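Local coordinates for protein putative protease (Parabacteroides distasonis ATCC 8503, PDB 3KD4) that is of uncharacterised function but may be an exported protease, hydrolysing peptide bonds outside the cytoplasm, at residues E5-K10 against P139-K144; R133-S138 against R182-S187; V455-T460 against V468-E473. One frame throughout, in Å; residues are numbered along the deposited sequence.

Interaction 1: E5-K10 against P139-K144; sequences EAEYGK and PVKECK
A parallel bridge between strands 6-17 and 140-150 of the eight-stranded mixed sheet brings Tyr8 alongside Val140. Tyr8 N donates to Pro139 O at 2.8 Å, and Lys141 N returns a bond to Tyr8 O, also at 2.8 Å and almost straight (170°). One residue thus grips the two peptides flanking Val140, and the Val140 CA-H leans on the same Tyr8 O. Pro139 O lies in the plane of the Tyr8 ring, at its edge, while Val140 CG2 approaches Tyr8 CB at 4.0 Å.

Beyond this bridge both chains turn a corner, at Gly9 and at Lys141. Lys141 CB lies 3.4 Å from Gly9 O and 3.6 Å from Glu7 OE1; in the conformer given, its amine bonds Asn183 OD1 of strand 174-184. Lys10 and Glu142 then run alongside one another in the same direction. Glu142 has CG anti to the backbone N (chi1 -178°), and its extended chain carries OE1 toward Lys10 NZ. That salt bridge is long, NZ to OE1 being 3.8 Å, and the stronger partner of Glu142 is Arg182, through OE2.

The arrangement is a single parallel bridge at the junction of strands 6-17 and 140-150, with Gly9 and Lys10 forming a classic beta bulge against Glu30 on the first strand's other neighbour, strand 23-33.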
loop_
_atom_site.group_PDB
_atom_site.type_symbol
_atom_site.label_atom_id
_atom_site.label_comp_id
_atom_site.label_asym_id
_atom_site.label_seq_id
_atom_site.Cartn_x
_atom_site.Cartn_y
_atom_site.Cartn_z
ATOM N N GLU A 5 14.702 14.818 -15.829
ATOM C CA GLU A 5 15.561 13.740 -16.294
ATOM C C GLU A 5 14.942 12.962 -17.481
ATOM O O GLU A 5 15.659 12.350 -18.278
ATOM C CB GLU A 5 15.747 12.752 -15.166
ATOM C CG GLU A 5 16.465 13.323 -13.945
ATOM C CD GLU A 5 17.965 13.259 -14.053
ATOM O OE1 GLU A 5 18.499 12.194 -14.389
ATOM O OE2 GLU A 5 18.616 14.268 -13.776
ATOM N N ALA A 6 13.609 12.950 -17.519
ATOM C CA ALA A 6 12.845 12.211 -18.525
ATOM C C ALA A 6 11.485 12.824 -18.633
ATOM O O ALA A 6 11.033 13.476 -17.682
ATOM C CB ALA A 6 12.739 10.716 -18.145
ATOM N N GLU A 7 10.833 12.605 -19.779
ATOM C CA GLU A 7 9.477 13.043 -20.006
ATOM C C GLU A 7 8.757 12.060 -20.911
ATOM O O GLU A 7 9.315 11.628 -21.936
ATOM C CB GLU A 7 9.502 14.399 -20.694
ATOM C CG GLU A 7 8.147 15.007 -20.998
ATOM C CD GLU A 7 8.285 16.194 -21.924
ATOM O OE1 GLU A 7 7.391 16.411 -22.797
ATOM O OE2 GLU A 7 9.333 16.876 -21.817
ATOM N N TYR A 8 7.530 11.720 -20.563
ATOM C CA TYR A 8 6.669 10.959 -21.470
ATOM C C TYR A 8 5.989 11.949 -22.388
ATOM O O TYR A 8 5.084 12.677 -21.969
ATOM C CB TYR A 8 5.590 10.192 -20.724
ATOM C CG TYR A 8 6.094 9.013 -19.919
ATOM C CD1 TYR A 8 6.211 7.762 -20.508
ATOM C CD2 TYR A 8 6.403 9.143 -18.580
ATOM C CE1 TYR A 8 6.644 6.686 -19.791
ATOM C CE2 TYR A 8 6.829 8.056 -17.834
ATOM C CZ TYR A 8 6.945 6.833 -18.461
ATOM O OH TYR A 8 7.389 5.740 -17.791
ATOM N N GLY A 9 6.407 11.969 -23.643
ATOM C CA GLY A 9 5.785 12.832 -24.640
ATOM C C GLY A 9 4.347 12.393 -24.872
ATOM O O GLY A 9 3.427 13.214 -24.939
ATOM N N LYS A 10 4.141 11.085 -24.949
ATOM C CA LYS A 10 2.797 10.548 -25.128
ATOM C C LYS A 10 2.603 9.259 -24.370
ATOM O O LYS A 10 3.523 8.409 -24.295
ATOM C CB LYS A 10 2.544 10.253 -26.586
ATOM C CG LYS A 10 2.453 11.506 -27.430
ATOM C CD LYS A 10 1.860 11.181 -28.800
ATOM C CE LYS A 10 2.067 12.348 -29.810
ATOM N NZ LYS A 10 1.901 13.691 -29.169
ATOM N N PRO A 139 7.083 13.807 -15.869
ATOM C CA PRO A 139 5.917 14.444 -16.494
ATOM C C PRO A 139 5.389 13.701 -17.738
ATOM O O PRO A 139 6.161 13.053 -18.483
ATOM C CB PRO A 139 6.430 15.820 -16.943
ATOM C CG PRO A 139 7.873 15.904 -16.526
ATOM C CD PRO A 139 8.325 14.604 -16.014
ATOM N N VAL A 140 4.084 13.818 -17.943
ATOM C CA VAL A 140 3.394 13.243 -19.102
ATOM C C VAL A 140 2.780 14.409 -19.870
ATOM O O VAL A 140 1.875 15.096 -19.366
ATOM C CB VAL A 140 2.317 12.204 -18.702
ATOM C CG1 VAL A 140 1.624 11.662 -19.966
ATOM C CG2 VAL A 140 2.936 11.069 -17.872
ATOM N N LYS A 141 3.280 14.640 -21.075
ATOM C CA LYS A 141 2.841 15.772 -21.886
ATOM C C LYS A 141 1.416 15.577 -22.373
ATOM O O LYS A 141 0.638 16.516 -22.398
ATOM C CB LYS A 141 3.804 15.969 -23.066
ATOM C CG LYS A 141 3.470 17.122 -23.999
ATOM C CD LYS A 141 3.491 18.457 -23.255
ATOM C CE LYS A 141 3.500 19.677 -24.185
ATOM N NZ LYS A 141 3.208 20.912 -23.392
ATOM N N GLU A 142 1.087 14.348 -22.759
ATOM C CA GLU A 142 -0.247 13.989 -23.234
ATOM C C GLU A 142 -0.560 12.542 -22.913
ATOM O O GLU A 142 0.196 11.625 -23.285
ATOM C CB GLU A 142 -0.352 14.165 -24.743
ATOM C CG GLU A 142 -1.752 13.859 -25.325
ATOM C CD GLU A 142 -1.741 13.898 -26.855
ATOM O OE1 GLU A 142 -1.379 12.879 -27.476
ATOM O OE2 GLU A 142 -2.097 14.950 -27.427
ATOM N N CYS A 143 -1.729 12.352 -22.314
ATOM C CA CYS A 143 -2.199 11.068 -21.894
ATOM C C CYS A 143 -3.636 10.900 -22.429
ATOM O O CYS A 143 -4.524 11.689 -22.075
ATOM C CB CYS A 143 -2.164 10.962 -20.373
ATOM S SG CYS A 143 -2.799 9.395 -19.787
ATOM N N LYS A 144 -3.821 9.907 -23.298
ATOM C CA LYS A 144 -5.130 9.544 -23.858
ATOM C C LYS A 144 -5.547 8.215 -23.322
ATOM O O LYS A 144 -4.742 7.278 -23.307
ATOM C CB LYS A 144 -5.086 9.498 -25.394
ATOM C CG LYS A 144 -4.896 10.916 -25.993
ATOM C CD LYS A 144 -4.841 10.957 -27.525
ATOM C CE LYS A 144 -4.926 12.428 -28.028
ATOM N NZ LYS A 144 -6.298 13.117 -27.804
#

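Interaction 2: R133-S138 against R182-S187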
loop_
_atom_site.group_PDB
_atom_site.type_symbol
_atom_site.label_atom_id
_atom_site.label_comp_id
_atom_site.label_asym_id
_atom_site.label_seq_id
_atom_site.Cartn_x
_atom_site.Cartn_y
_atom_site.Cartn_z
ATOM N N ARG A 133 -3.479 4.312 -12.616
ATOM C CA ARG A 133 -2.730 5.530 -12.315
ATOM C C ARG A 133 -2.239 6.171 -13.606
ATOM O O ARG A 133 -1.607 5.482 -14.397
ATOM C CB ARG A 133 -1.503 5.161 -11.474
ATOM C CG ARG A 133 -0.740 6.344 -10.978
ATOM C CD ARG A 133 0.568 5.969 -10.277
ATOM N NE ARG A 133 1.580 5.578 -11.264
ATOM C CZ ARG A 133 2.039 4.352 -11.453
ATOM N NH1 ARG A 133 1.617 3.341 -10.712
ATOM N NH2 ARG A 133 2.932 4.135 -12.394
ATOM N N LEU A 134 -2.477 7.467 -13.798
ATOM C CA LEU A 134 -2.062 8.176 -15.003
ATOM C C LEU A 134 -0.851 9.118 -14.783
ATOM O O LEU A 134 -0.139 9.471 -15.734
ATOM C CB LEU A 134 -3.253 8.953 -15.560
ATOM C CG LEU A 134 -4.506 8.108 -15.854
ATOM C CD1 LEU A 134 -5.607 8.969 -16.466
ATOM C CD2 LEU A 134 -4.178 6.904 -16.767
ATOM N N GLN A 135 -0.584 9.468 -13.526
ATOM C CA GLN A 135 0.604 10.220 -13.178
ATOM C C GLN A 135 1.786 9.308 -13.074
ATOM O O GLN A 135 1.674 8.205 -12.537
ATOM C CB GLN A 135 0.409 10.957 -11.839
ATOM C CG GLN A 135 1.508 11.909 -11.476
ATOM C CD GLN A 135 1.139 12.809 -10.310
ATOM O OE1 GLN A 135 0.602 12.350 -9.318
ATOM N NE2 GLN A 135 1.391 14.101 -10.451
ATOM N N GLU A 136 2.936 9.767 -13.570
ATOM C CA GLU A 136 4.191 9.016 -13.462
ATOM C C GLU A 136 5.243 9.803 -12.666
ATOM O O GLU A 136 5.006 10.923 -12.226
ATOM C CB GLU A 136 4.746 8.703 -14.860
ATOM C CG GLU A 136 3.767 8.023 -15.781
ATOM C CD GLU A 136 3.380 6.615 -15.351
ATOM O OE1 GLU A 136 4.034 5.996 -14.476
ATOM O OE2 GLU A 136 2.388 6.131 -15.906
ATOM N N THR A 137 6.411 9.201 -12.481
ATOM C CA THR A 137 7.517 9.851 -11.776
ATOM C C THR A 137 8.198 10.892 -12.669
ATOM O O THR A 137 8.966 11.711 -12.204
ATOM C CB THR A 137 8.536 8.779 -11.285
ATOM O OG1 THR A 137 8.931 7.975 -12.390
ATOM C CG2 THR A 137 7.887 7.843 -10.222
ATOM N N SER A 138 7.927 10.833 -13.966
ATOM C CA SER A 138 8.273 11.904 -14.895
ATOM C C SER A 138 6.984 12.565 -15.404
ATOM O O SER A 138 5.905 11.924 -15.422
ATOM C CB SER A 138 9.042 11.290 -16.078
ATOM O OG SER A 138 10.266 10.712 -15.663
ATOM N N ARG A 182 -3.435 16.685 -20.447
ATOM C CA ARG A 182 -2.216 17.306 -20.911
ATOM C C ARG A 182 -1.415 17.849 -19.768
ATOM O O ARG A 182 -1.955 18.329 -18.778
ATOM C CB ARG A 182 -2.522 18.425 -21.889
ATOM C CG ARG A 182 -3.349 17.914 -23.067
ATOM C CD ARG A 182 -3.576 18.978 -24.103
ATOM N NE ARG A 182 -4.329 18.413 -25.211
ATOM C CZ ARG A 182 -3.798 17.663 -26.175
ATOM N NH1 ARG A 182 -2.494 17.411 -26.226
ATOM N NH2 ARG A 182 -4.575 17.170 -27.116
ATOM N N ASN A 183 -0.108 17.727 -19.903
ATOM C CA ASN A 183 0.851 18.275 -18.946
ATOM C C ASN A 183 0.609 17.791 -17.536
ATOM O O ASN A 183 0.459 18.576 -16.637
ATOM C CB ASN A 183 0.854 19.816 -19.042
ATOM C CG ASN A 183 1.142 20.283 -20.451
ATOM O OD1 ASN A 183 2.114 19.853 -21.044
ATOM N ND2 ASN A 183 0.269 21.118 -21.015
ATOM N N ILE A 184 0.586 16.483 -17.341
ATOM C CA ILE A 184 0.477 15.922 -16.006
ATOM C C ILE A 184 1.865 16.078 -15.347
ATOM O O ILE A 184 2.866 15.552 -15.852
ATOM C CB ILE A 184 0.140 14.438 -15.989
ATOM C CG1 ILE A 184 -1.099 14.119 -16.844
ATOM C CG2 ILE A 184 -0.056 13.951 -14.510
ATOM C CD1 ILE A 184 -1.428 12.578 -16.941
ATOM N N PRO A 185 1.927 16.790 -14.212
ATOM C CA PRO A 185 3.210 16.952 -13.555
ATOM C C PRO A 185 3.763 15.602 -13.093
ATOM O O PRO A 185 3.008 14.658 -12.935
ATOM C CB PRO A 185 2.910 17.912 -12.389
ATOM C CG PRO A 185 1.482 17.910 -12.200
ATOM C CD PRO A 185 0.801 17.306 -13.406
ATOM N N ALA A 186 5.074 15.492 -12.983
ATOM C CA ALA A 186 5.711 14.355 -12.320
ATOM C C ALA A 186 5.150 14.254 -10.890
ATOM O O ALA A 186 4.871 15.269 -10.278
ATOM C CB ALA A 186 7.233 14.585 -12.235
ATOM N N SER A 187 5.039 13.050 -10.337
ATOM C CA SER A 187 4.711 12.962 -8.936
ATOM C C SER A 187 5.869 13.537 -8.105
ATOM O O SER A 187 6.999 13.612 -8.562
ATOM C CB SER A 187 4.363 11.538 -8.563
ATOM O OG SER A 187 5.343 10.666 -9.058
HETATM O O HOH W 1 3.578 8.468 -9.928
HETATM O O HOH W 2 3.235 12.451 -14.735
HETATM O O HOH W 3 9.327 12.048 -9.507
#
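Gln135 carries CG anti to its backbone N (chi1 -172°) and CD anti beyond it (chi2 168°), an extended chain whose amide arrives beside Pro185 and Ser187. NE2 donates to Pro185 O at 3.0 Å; the acceptor lies in the amide plane of Gln135, whereas the donor stands above the carbonyl plane. OE1 faces the other way, to the hydroxyl of Ser200, so NE2 and OE1 are tied to two points of the same connection, which fixes the amide's rotation. Lower on the same chain, CG rests on Ile184 CG2 at 4.0 Å. An alanine here would probably leave Pro185 O and the Ser200 hydroxyl without these amide partners and open a gap beside Ile184 CG2.

The backbone adds a second clasp: Ser187 N donates to Glu136 O at 2.8 Å, in the plane of that carbonyl. Ala186 CB is pressed against Thr137 O at 3.4 Å, and Ile184 CD1 lies 3.6 Å from Leu134 O. Waters bridge the backbones as well. Water 2 accepts from Glu136 N and has both Ser138 O and Pro185 O within bonding distance, while water 3 donates to Thr137 O and to Ser187 O.

Asn183 and Ile184 face Val140 as a G1 beta bulge at the end of strand 174-184, and the loop between strands 129-133 and 140-150 closes over it, with Ile184 also packed on Val140 and Cys143 of strand 140-150 and on Pro201 in the loop after strand 174-184.

Interaction 3: V455-T460 against V468-E473; sequences VTRTIT and VVRTIE
Thr456 and Thr471 face each other across the antiparallel beta hairpin of strands 453-462 and 465-474, and their side chains cross obliquely until the hydroxyls meet. In each, OG1 sits between the backbone N and the carbonyl carbon (chi1 70° and 75°), turned to its partner. The resulting OG1-OG1 hydrogen bond is short, 2.5 Å, and either oxygen could be the donor. This is a hydrogen-bonded pair, so the backbone bonds reinforce the same spot: Thr456 N to Thr471 O at 2.9 Å, with the reverse bond from Thr471 N to Thr456 O. Thr458 and Val469 form the next such pair; their side chains leave the sheet together, with Thr458 OG1 set 3.5 Å from Val469 CB.

The opposite face bears the non-hydrogen-bonded pairs. Val455 and Ile472 run side by side, and Val455 CG2 fits against Ile472 CG1 at 3.6 Å; helix 481-495 covers them through Glu493 and Trp494. Arg457 and Arg470 touch by their aliphatic parts, CG to CG at 4.3 Å. Their like charges are kept apart, NE of one 6.3 Å from NE of the other, and each has its own partner: Arg457 the carbonyl of Asn499, Arg470 the carbonyl of Trp494 as well as a cation-pi contact with that tryptophan. Val468 CG1 packs over the CG of Arg457 and reaches Ile459.

On the threonine face a water links the two hydrogen-bonded pairs: it bonds Thr456 OG1 and donates to Val469 O at 2.8 Å, an oxygen that also accepts from Thr458 N.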
loop_
_atom_site.group_PDB
_atom_site.type_symbol
_atom_site.label_atom_id
_atom_site.label_comp_id
_atom_site.label_asym_id
_atom_site.label_seq_id
_atom_site.Cartn_x
_atom_site.Cartn_y
_atom_site.Cartn_z
ATOM N N VAL A 455 4.666 16.772 23.281
ATOM C CA VAL A 455 5.806 15.953 23.700
ATOM C C VAL A 455 6.259 16.481 25.071
ATOM O O VAL A 455 6.344 17.691 25.273
ATOM C CB VAL A 455 6.986 16.016 22.709
ATOM C CG1 VAL A 455 8.222 15.334 23.280
ATOM C CG2 VAL A 455 6.614 15.401 21.360
ATOM N N THR A 456 6.508 15.587 26.022
ATOM C CA THR A 456 7.008 16.020 27.300
ATOM C C THR A 456 8.182 15.185 27.742
ATOM O O THR A 456 8.327 14.015 27.350
ATOM C CB THR A 456 5.937 15.928 28.417
ATOM O OG1 THR A 456 5.688 14.551 28.680
ATOM C CG2 THR A 456 4.625 16.698 28.056
ATOM N N ARG A 457 8.980 15.783 28.624
ATOM C CA ARG A 457 10.048 15.085 29.311
ATOM C C ARG A 457 10.067 15.562 30.761
ATOM O O ARG A 457 10.095 16.774 31.029
ATOM C CB ARG A 457 11.392 15.381 28.660
ATOM C CG ARG A 457 12.515 14.596 29.255
ATOM C CD ARG A 457 13.834 15.006 28.654
ATOM N NE ARG A 457 14.368 16.213 29.267
ATOM C CZ ARG A 457 15.547 16.752 28.966
ATOM N NH1 ARG A 457 16.317 16.209 28.029
ATOM N NH2 ARG A 457 15.976 17.829 29.622
ATOM N N THR A 458 10.024 14.617 31.691
ATOM C CA THR A 458 10.174 14.968 33.092
ATOM C C THR A 458 11.379 14.212 33.610
ATOM O O THR A 458 11.641 13.089 33.185
ATOM C CB THR A 458 8.957 14.572 33.921
ATOM O OG1 THR A 458 8.809 13.161 33.831
ATOM C CG2 THR A 458 7.712 15.221 33.413
ATOM N N ILE A 459 12.119 14.830 34.526
ATOM C CA ILE A 459 13.325 14.221 35.085
ATOM C C ILE A 459 13.175 14.369 36.599
ATOM O O ILE A 459 13.040 15.503 37.110
ATOM C CB ILE A 459 14.597 14.917 34.618
ATOM C CG1 ILE A 459 14.760 14.807 33.089
ATOM C CG2 ILE A 459 15.797 14.338 35.363
ATOM C CD1 ILE A 459 15.973 15.623 32.523
ATOM N N THR A 460 13.154 13.236 37.294
ATOM C CA THR A 460 12.869 13.231 38.719
ATOM C C THR A 460 13.841 12.332 39.482
ATOM O O THR A 460 13.790 11.105 39.386
ATOM C CB THR A 460 11.446 12.773 38.993
ATOM O OG1 THR A 460 11.302 11.424 38.558
ATOM C CG2 THR A 460 10.444 13.652 38.256
ATOM N N VAL A 468 13.428 9.252 34.227
ATOM C CA VAL A 468 13.132 10.142 33.126
ATOM C C VAL A 468 11.916 9.614 32.394
ATOM O O VAL A 468 11.959 8.488 31.913
ATOM C CB VAL A 468 14.327 10.229 32.160
ATOM C CG1 VAL A 468 14.005 11.207 31.004
ATOM C CG2 VAL A 468 15.579 10.654 32.905
ATOM N N VAL A 469 10.843 10.404 32.290
ATOM C CA VAL A 469 9.661 9.970 31.509
ATOM C C VAL A 469 9.508 10.834 30.245
ATOM O O VAL A 469 9.412 12.054 30.326
ATOM C CB VAL A 469 8.353 9.995 32.341
ATOM C CG1 VAL A 469 7.155 9.485 31.516
ATOM C CG2 VAL A 469 8.505 9.188 33.640
ATOM N N ARG A 470 9.514 10.195 29.084
ATOM C CA ARG A 470 9.238 10.884 27.823
ATOM C C ARG A 470 7.887 10.434 27.295
ATOM O O ARG A 470 7.631 9.237 27.252
ATOM C CB ARG A 470 10.319 10.567 26.787
ATOM C CG ARG A 470 11.757 10.830 27.263
ATOM C CD ARG A 470 12.708 10.639 26.120
ATOM N NE ARG A 470 12.580 11.772 25.210
ATOM C CZ ARG A 470 12.639 11.708 23.888
ATOM N NH1 ARG A 470 12.786 10.555 23.262
ATOM N NH2 ARG A 470 12.534 12.825 23.194
ATOM N N THR A 471 7.041 11.391 26.904
ATOM C CA THR A 471 5.760 11.126 26.265
ATOM C C THR A 471 5.595 11.885 24.940
ATOM O O THR A 471 6.139 13.007 24.760
ATOM C CB THR A 471 4.571 11.506 27.186
ATOM O OG1 THR A 471 4.434 12.931 27.224
ATOM C CG2 THR A 471 4.803 10.991 28.613
ATOM N N ILE A 472 4.885 11.257 23.993
ATOM C CA ILE A 472 4.433 11.931 22.775
ATOM C C ILE A 472 3.022 11.497 22.443
ATOM O O ILE A 472 2.708 10.325 22.599
ATOM C CB ILE A 472 5.380 11.704 21.583
ATOM C CG1 ILE A 472 4.844 12.434 20.322
ATOM C CG2 ILE A 472 5.680 10.187 21.324
ATOM C CD1 ILE A 472 5.850 12.504 19.179
ATOM N N GLU A 473 2.167 12.436 22.029
ATOM C CA GLU A 473 0.889 12.076 21.443
ATOM C C GLU A 473 0.730 12.849 20.149
ATOM O O GLU A 473 1.056 14.043 20.087
ATOM C CB GLU A 473 -0.276 12.355 22.382
ATOM C CG GLU A 473 -0.402 13.811 22.757
ATOM C CD GLU A 473 -1.572 14.095 23.700
ATOM O OE1 GLU A 473 -1.820 13.281 24.630
ATOM O OE2 GLU A 473 -2.222 15.151 23.509
HETATM O O HOH W 4 6.897 13.193 30.573
#

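From the N terminus, residues 5-10 pair with the following strand 23-33 and, on the other edge, with 139-144, so interaction 1 closes a long loop containing four of the eight strands of the large mixed sheet. Interaction 2 opens at 133-138, before that loop has closed, and ends at 182-187; the two contacts therefore cross along the chain. Their centres are about 7 Å apart, and they reach the same sheet, in which 140-150 of interaction 1 and 174-184 of interaction 2 are neighbours, joined by the Glu142-Arg182 salt bridge. Interaction 3 follows in series as a local hairpin, its centre about 44 Å from that of interaction 2, in a separate five-stranded sheet near the C terminus.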